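Local coordinates for protein aldolase (Klebsiella pneumoniae, PDB 6VOQ) that belongs to the class II aldolase/adducin family, binds zinc through one glutamate and three histidines, and assembles as a tetramer, at residues His112-Pro117 against Gly127-Val132; Arg116-Tyr121 against Ile195-Ala200. One frame throughout, in Å; residues are numbered along the deposited sequence.

In the fold
After helix 98-104 the chain enters a long irregular loop, and both contacts begin from its middle onward. Contact 1 closes the shorter circuit: the chain turns through helix 121-125 and comes back at once, so that Gly127-Val132 meets His112-Pro117 just as it enters strand 131-132 at the edge of the mixed sheet. Contact 2 starts from the same stretch, sharing Arg116 and Pro117, but waits for Ile195-Ala200, which follows helix 170-190. The two circuits overlap, since the second opens inside the first and closes far beyond it. Together they tie the loop to the sheet edge and to the C-terminal segment leading into helix 200-204.

Contact 1 of 2, residues His112-Pro117 against Gly127-Val132; sequences HNCIRP and GDVPVV
A single direct hydrogen bond joins the two backbones: Cys114 N donates to Val129 O at 3.0 Å, with 160° at the hydrogen and the donor in the carbonyl plane. The same oxygen also receives a CA-H...O contact from Asn113 CA at 3.5 Å, so two successive residues of the loop converge on one carbonyl. A water molecule adds an indirect polar link by donating to both His112 O and Asp128 OD2, each at 2.9 Å. The amide of Asn113 and the carboxylate of Asp128 lie one over the other, their planes only 4° apart and Asn113 CG 3.6 Å from Asp128 CG. Asn113 reaches this position with CG anti to its backbone N (chi1 177°). In the fold, the pairing fastens an irregular loop across the lead-in to strand 131-132, the outermost strand on this side of the chain's mixed sheet. The remaining contacts are apolar. Cys114 CB meets the CG2 branch of Val131 at 3.5 Å, while its SG, in the crowded position between backbone N and carbonyl carbon, approaches Val129 CG1 at 3.9 Å. More loosely, Ile115 CD1 faces Val129 CG2 at 4.3 Å, and both side chains also rest on Leu180 of helix 170-190.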
loop_
_atom_site.group_PDB
_atom_site.type_symbol
_atom_site.label_atom_id
_atom_site.label_comp_id
_atom_site.label_asym_id
_atom_site.label_seq_id
_atom_site.Cartn_x
_atom_site.Cartn_y
_atom_site.Cartn_z
ATOM N N HIS A 112 11.659 -22.345 17.732
ATOM C CA HIS A 112 12.862 -21.663 18.185
ATOM C C HIS A 112 13.381 -20.637 17.193
ATOM O O HIS A 112 14.167 -19.766 17.581
ATOM C CB HIS A 112 13.991 -22.662 18.458
ATOM C CG HIS A 112 13.595 -23.829 19.305
ATOM N ND1 HIS A 112 13.514 -23.757 20.680
ATOM C CD2 HIS A 112 13.300 -25.108 18.975
ATOM C CE1 HIS A 112 13.175 -24.940 21.160
ATOM N NE2 HIS A 112 13.039 -25.778 20.146
ATOM N N ASN A 113 12.978 -20.724 15.931
ATOM C CA ASN A 113 13.547 -19.868 14.893
ATOM C C ASN A 113 12.614 -19.969 13.685
ATOM O O ASN A 113 12.803 -20.817 12.812
ATOM C CB ASN A 113 14.967 -20.289 14.557
ATOM C CG ASN A 113 15.572 -19.467 13.438
ATOM O OD1 ASN A 113 15.154 -18.328 13.187
ATOM N ND2 ASN A 113 16.565 -20.041 12.757
ATOM N N CYS A 114 11.611 -19.100 13.650
ATOM C CA CYS A 114 10.551 -19.224 12.662
ATOM C C CYS A 114 10.880 -18.554 11.340
ATOM O O CYS A 114 10.130 -18.726 10.376
ATOM C CB CYS A 114 9.257 -18.628 13.206
ATOM S SG CYS A 114 9.352 -16.865 13.420
ATOM N N ILE A 115 11.958 -17.786 11.265
ATOM C CA ILE A 115 12.348 -17.125 10.029
ATOM C C ILE A 115 13.649 -17.752 9.543
ATOM O O ILE A 115 14.714 -17.545 10.131
ATOM C CB ILE A 115 12.482 -15.611 10.213
ATOM C CG1 ILE A 115 11.209 -15.063 10.857
ATOM C CG2 ILE A 115 12.688 -14.956 8.870
ATOM C CD1 ILE A 115 11.111 -13.587 10.844
ATOM N N ARG A 116 13.562 -18.519 8.474
ATOM C CA ARG A 116 14.723 -19.088 7.812
ATOM C C ARG A 116 15.383 -18.031 6.932
ATOM O O ARG A 116 14.804 -17.621 5.919
ATOM C CB ARG A 116 14.301 -20.292 6.981
ATOM C CG ARG A 116 15.437 -21.111 6.419
ATOM C CD ARG A 116 14.826 -22.334 5.790
ATOM N NE ARG A 116 15.716 -23.055 4.895
ATOM C CZ ARG A 116 15.282 -23.893 3.962
ATOM N NH1 ARG A 116 13.971 -24.078 3.799
ATOM N NH2 ARG A 116 16.152 -24.529 3.190
ATOM N N PRO A 117 16.600 -17.596 7.259
ATOM C CA PRO A 117 17.128 -16.357 6.665
ATOM C C PRO A 117 17.556 -16.517 5.207
ATOM O O PRO A 117 18.317 -17.424 4.850
ATOM C CB PRO A 117 18.317 -16.012 7.574
ATOM C CG PRO A 117 18.734 -17.305 8.164
ATOM C CD PRO A 117 17.481 -18.127 8.315
ATOM N N GLY A 127 18.310 -11.469 15.226
ATOM C CA GLY A 127 18.631 -12.842 15.559
ATOM C C GLY A 127 17.441 -13.754 15.348
ATOM O O GLY A 127 16.507 -13.440 14.611
ATOM N N ASP A 128 17.474 -14.899 16.027
ATOM C CA ASP A 128 16.391 -15.861 15.902
ATOM C C ASP A 128 15.115 -15.316 16.525
ATOM O O ASP A 128 15.146 -14.516 17.464
ATOM C CB ASP A 128 16.751 -17.187 16.570
ATOM C CG ASP A 128 17.814 -17.957 15.810
ATOM O OD1 ASP A 128 18.348 -17.423 14.817
ATOM O OD2 ASP A 128 18.134 -19.092 16.224
ATOM N N VAL A 129 13.987 -15.782 15.998
ATOM C CA VAL A 129 12.670 -15.364 16.459
ATOM C C VAL A 129 11.882 -16.577 16.943
ATOM O O VAL A 129 11.399 -17.370 16.125
ATOM C CB VAL A 129 11.912 -14.615 15.353
ATOM C CG1 VAL A 129 10.575 -14.145 15.882
ATOM C CG2 VAL A 129 12.748 -13.422 14.839
ATOM N N PRO A 130 11.719 -16.757 18.251
ATOM C CA PRO A 130 10.918 -17.873 18.760
ATOM C C PRO A 130 9.421 -17.625 18.592
ATOM O O PRO A 130 8.960 -16.518 18.310
ATOM C CB PRO A 130 11.299 -17.931 20.240
ATOM C CG PRO A 130 11.632 -16.521 20.576
ATOM C CD PRO A 130 12.274 -15.936 19.342
ATOM N N VAL A 131 8.657 -18.694 18.780
ATOM C CA VAL A 131 7.214 -18.659 18.608
ATOM C C VAL A 131 6.571 -19.011 19.937
ATOM O O VAL A 131 6.928 -20.016 20.559
ATOM C CB VAL A 131 6.748 -19.615 17.499
ATOM C CG1 VAL A 131 5.236 -19.577 17.378
ATOM C CG2 VAL A 131 7.412 -19.233 16.172
ATOM N N VAL A 132 5.646 -18.168 20.378
ATOM C CA VAL A 132 4.874 -18.431 21.583
ATOM C C VAL A 132 3.576 -19.082 21.135
ATOM O O VAL A 132 2.955 -18.597 20.180
ATOM C CB VAL A 132 4.614 -17.147 22.383
ATOM C CG1 VAL A 132 3.642 -17.436 23.517
ATOM C CG2 VAL A 132 5.932 -16.563 22.892
HETATM O O HOH W 1 16.896 -20.325 18.513
#

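Contact 2 of 2, residues Arg116-Tyr121 against Ile195-Ala200; sequences RPFTPY and IRYLTA
The guanidinium of Arg116 lies flat over one face of the Tyr197 ring, planes 12° apart, with CZ 3.6 Å from the ring centroid in a cation-pi stack. Arg116 CD adds a CH-pi contact over the same face, 4.0 Å from that centroid. On the ring's opposite face sits Ile195 CG2, from Tyr197's own segment, so the phenol is sandwiched between a cation and a methyl group. The same methyl touches Phe118 CB at 3.8 Å, and Phe118 CD2 comes within 4.0 Å of Tyr197 CE1. Beside the aromatic group, Leu198 N donates to a lone pair of Pro117 O at 3.0 Å, and a water donates to both Pro117 O and Leu198 O. Leu198 CD1 packs against the Thr119 backbone, 3.8 Å from its carbonyl carbon.

Arg116 reaches across Tyr197 because CG is anti to its backbone N (chi1 -171°) and the chain stays extended to NE. Farther out, Phe118 rests on Leu186 and Ile187 of helix 170-190, and Leu198 on Val203 of helix 200-204, for which Thr199 is the N-cap. Asn160 of a second subunit bonds to Phe118 O and Arg196 O, placing this junction of two irregular segments at a subunit interface. With two donors gripping Pro117 O and the arginine charge spread over the electron-rich phenol face, the contact probably combines electrostatic attraction with dispersion.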
loop_
_atom_site.group_PDB
_atom_site.type_symbol
_atom_site.label_atom_id
_atom_site.label_comp_id
_atom_site.label_asym_id
_atom_site.label_seq_id
_atom_site.Cartn_x
_atom_site.Cartn_y
_atom_site.Cartn_z
ATOM N N ARG A 116 13.562 -18.519 8.474
ATOM C CA ARG A 116 14.723 -19.088 7.812
ATOM C C ARG A 116 15.383 -18.031 6.932
ATOM O O ARG A 116 14.804 -17.621 5.919
ATOM C CB ARG A 116 14.301 -20.292 6.981
ATOM C CG ARG A 116 15.437 -21.111 6.419
ATOM C CD ARG A 116 14.826 -22.334 5.790
ATOM N NE ARG A 116 15.716 -23.055 4.895
ATOM C CZ ARG A 116 15.282 -23.893 3.962
ATOM N NH1 ARG A 116 13.971 -24.078 3.799
ATOM N NH2 ARG A 116 16.152 -24.529 3.190
ATOM N N PRO A 117 16.600 -17.596 7.259
ATOM C CA PRO A 117 17.128 -16.357 6.665
ATOM C C PRO A 117 17.556 -16.517 5.207
ATOM O O PRO A 117 18.317 -17.424 4.850
ATOM C CB PRO A 117 18.317 -16.012 7.574
ATOM C CG PRO A 117 18.734 -17.305 8.164
ATOM C CD PRO A 117 17.481 -18.127 8.315
ATOM N N PHE A 118 17.050 -15.608 4.365
ATOM C CA PHE A 118 17.507 -15.408 2.995
ATOM C C PHE A 118 17.988 -13.985 2.756
ATOM O O PHE A 118 18.293 -13.638 1.615
ATOM C CB PHE A 118 16.389 -15.727 1.989
ATOM C CG PHE A 118 15.065 -15.125 2.353
ATOM C CD1 PHE A 118 14.783 -13.796 2.058
ATOM C CD2 PHE A 118 14.105 -15.881 3.013
ATOM C CE1 PHE A 118 13.562 -13.230 2.407
ATOM C CE2 PHE A 118 12.881 -15.325 3.360
ATOM C CZ PHE A 118 12.609 -13.995 3.062
ATOM N N THR A 119 18.008 -13.144 3.785
ATOM C CA THR A 119 18.592 -11.812 3.771
ATOM C C THR A 119 19.332 -11.644 5.077
ATOM O O THR A 119 18.952 -12.242 6.093
ATOM C CB THR A 119 17.536 -10.713 3.634
ATOM O OG1 THR A 119 16.465 -10.971 4.552
ATOM C CG2 THR A 119 16.999 -10.673 2.222
ATOM N N PRO A 120 20.416 -10.856 5.098
ATOM C CA PRO A 120 21.278 -10.812 6.285
ATOM C C PRO A 120 20.748 -9.967 7.434
ATOM O O PRO A 120 21.223 -10.130 8.565
ATOM C CB PRO A 120 22.582 -10.212 5.738
ATOM C CG PRO A 120 22.130 -9.342 4.641
ATOM C CD PRO A 120 20.955 -10.036 3.999
ATOM N N TYR A 121 19.773 -9.095 7.197
ATOM C CA TYR A 121 19.537 -7.992 8.122
ATOM C C TYR A 121 18.796 -8.418 9.383
ATOM O O TYR A 121 19.095 -7.905 10.466
ATOM C CB TYR A 121 18.811 -6.873 7.373
ATOM C CG TYR A 121 19.592 -6.508 6.136
ATOM C CD1 TYR A 121 20.814 -5.844 6.247
ATOM C CD2 TYR A 121 19.154 -6.881 4.865
ATOM C CE1 TYR A 121 21.562 -5.533 5.136
ATOM C CE2 TYR A 121 19.902 -6.567 3.738
ATOM C CZ TYR A 121 21.107 -5.892 3.883
ATOM O OH TYR A 121 21.871 -5.566 2.786
ATOM N N ILE A 195 14.274 -20.540 -3.436
ATOM C CA ILE A 195 14.928 -19.420 -2.778
ATOM C C ILE A 195 16.394 -19.759 -2.556
ATOM O O ILE A 195 16.732 -20.884 -2.159
ATOM C CB ILE A 195 14.216 -19.106 -1.450
ATOM C CG1 ILE A 195 12.768 -18.713 -1.741
ATOM C CG2 ILE A 195 14.957 -18.021 -0.649
ATOM C CD1 ILE A 195 11.887 -18.714 -0.549
ATOM N N ARG A 196 17.265 -18.786 -2.826
ATOM C CA ARG A 196 18.687 -18.847 -2.472
ATOM C C ARG A 196 18.830 -18.467 -0.998
ATOM O O ARG A 196 19.112 -17.322 -0.645
ATOM C CB ARG A 196 19.498 -17.907 -3.363
ATOM C CG ARG A 196 20.845 -18.443 -3.859
ATOM C CD ARG A 196 21.841 -18.677 -2.735
ATOM N NE ARG A 196 22.272 -17.437 -2.099
ATOM C CZ ARG A 196 23.166 -17.371 -1.115
ATOM N NH1 ARG A 196 23.738 -18.468 -0.639
ATOM N NH2 ARG A 196 23.482 -16.201 -0.594
ATOM N N TYR A 197 18.612 -19.442 -0.120
ATOM C CA TYR A 197 18.759 -19.190 1.312
ATOM C C TYR A 197 20.219 -18.897 1.670
ATOM O O TYR A 197 21.154 -19.298 0.968
ATOM C CB TYR A 197 18.264 -20.387 2.129
ATOM C CG TYR A 197 16.766 -20.557 2.145
ATOM C CD1 TYR A 197 15.957 -19.698 2.875
ATOM C CD2 TYR A 197 16.156 -21.580 1.427
ATOM C CE1 TYR A 197 14.578 -19.850 2.892
ATOM C CE2 TYR A 197 14.785 -21.741 1.442
ATOM C CZ TYR A 197 14.004 -20.869 2.172
ATOM O OH TYR A 197 12.648 -21.035 2.180
ATOM N N LEU A 198 20.416 -18.195 2.783
ATOM C CA LEU A 198 21.772 -17.978 3.264
ATOM C C LEU A 198 22.326 -19.288 3.807
ATOM O O LEU A 198 21.638 -20.000 4.548
ATOM C CB LEU A 198 21.800 -16.897 4.336
ATOM C CG LEU A 198 21.478 -15.463 3.908
ATOM C CD1 LEU A 198 21.938 -14.466 4.977
ATOM C CD2 LEU A 198 22.093 -15.146 2.560
ATOM N N THR A 199 23.560 -19.618 3.419
ATOM C CA THR A 199 24.192 -20.841 3.892
ATOM C C THR A 199 24.426 -20.761 5.392
ATOM O O THR A 199 24.336 -19.695 6.007
ATOM C CB THR A 199 25.516 -21.088 3.173
ATOM O OG1 THR A 199 26.485 -20.102 3.574
ATOM C CG2 THR A 199 25.319 -21.041 1.665
ATOM N N ALA A 200 24.744 -21.911 5.983
ATOM C CA ALA A 200 25.024 -21.929 7.414
ATOM C C ALA A 200 26.214 -21.039 7.754
ATOM O O ALA A 200 26.206 -20.352 8.780
ATOM C CB ALA A 200 25.261 -23.361 7.891
HETATM O O HOH W 2 19.174 -19.836 5.799
#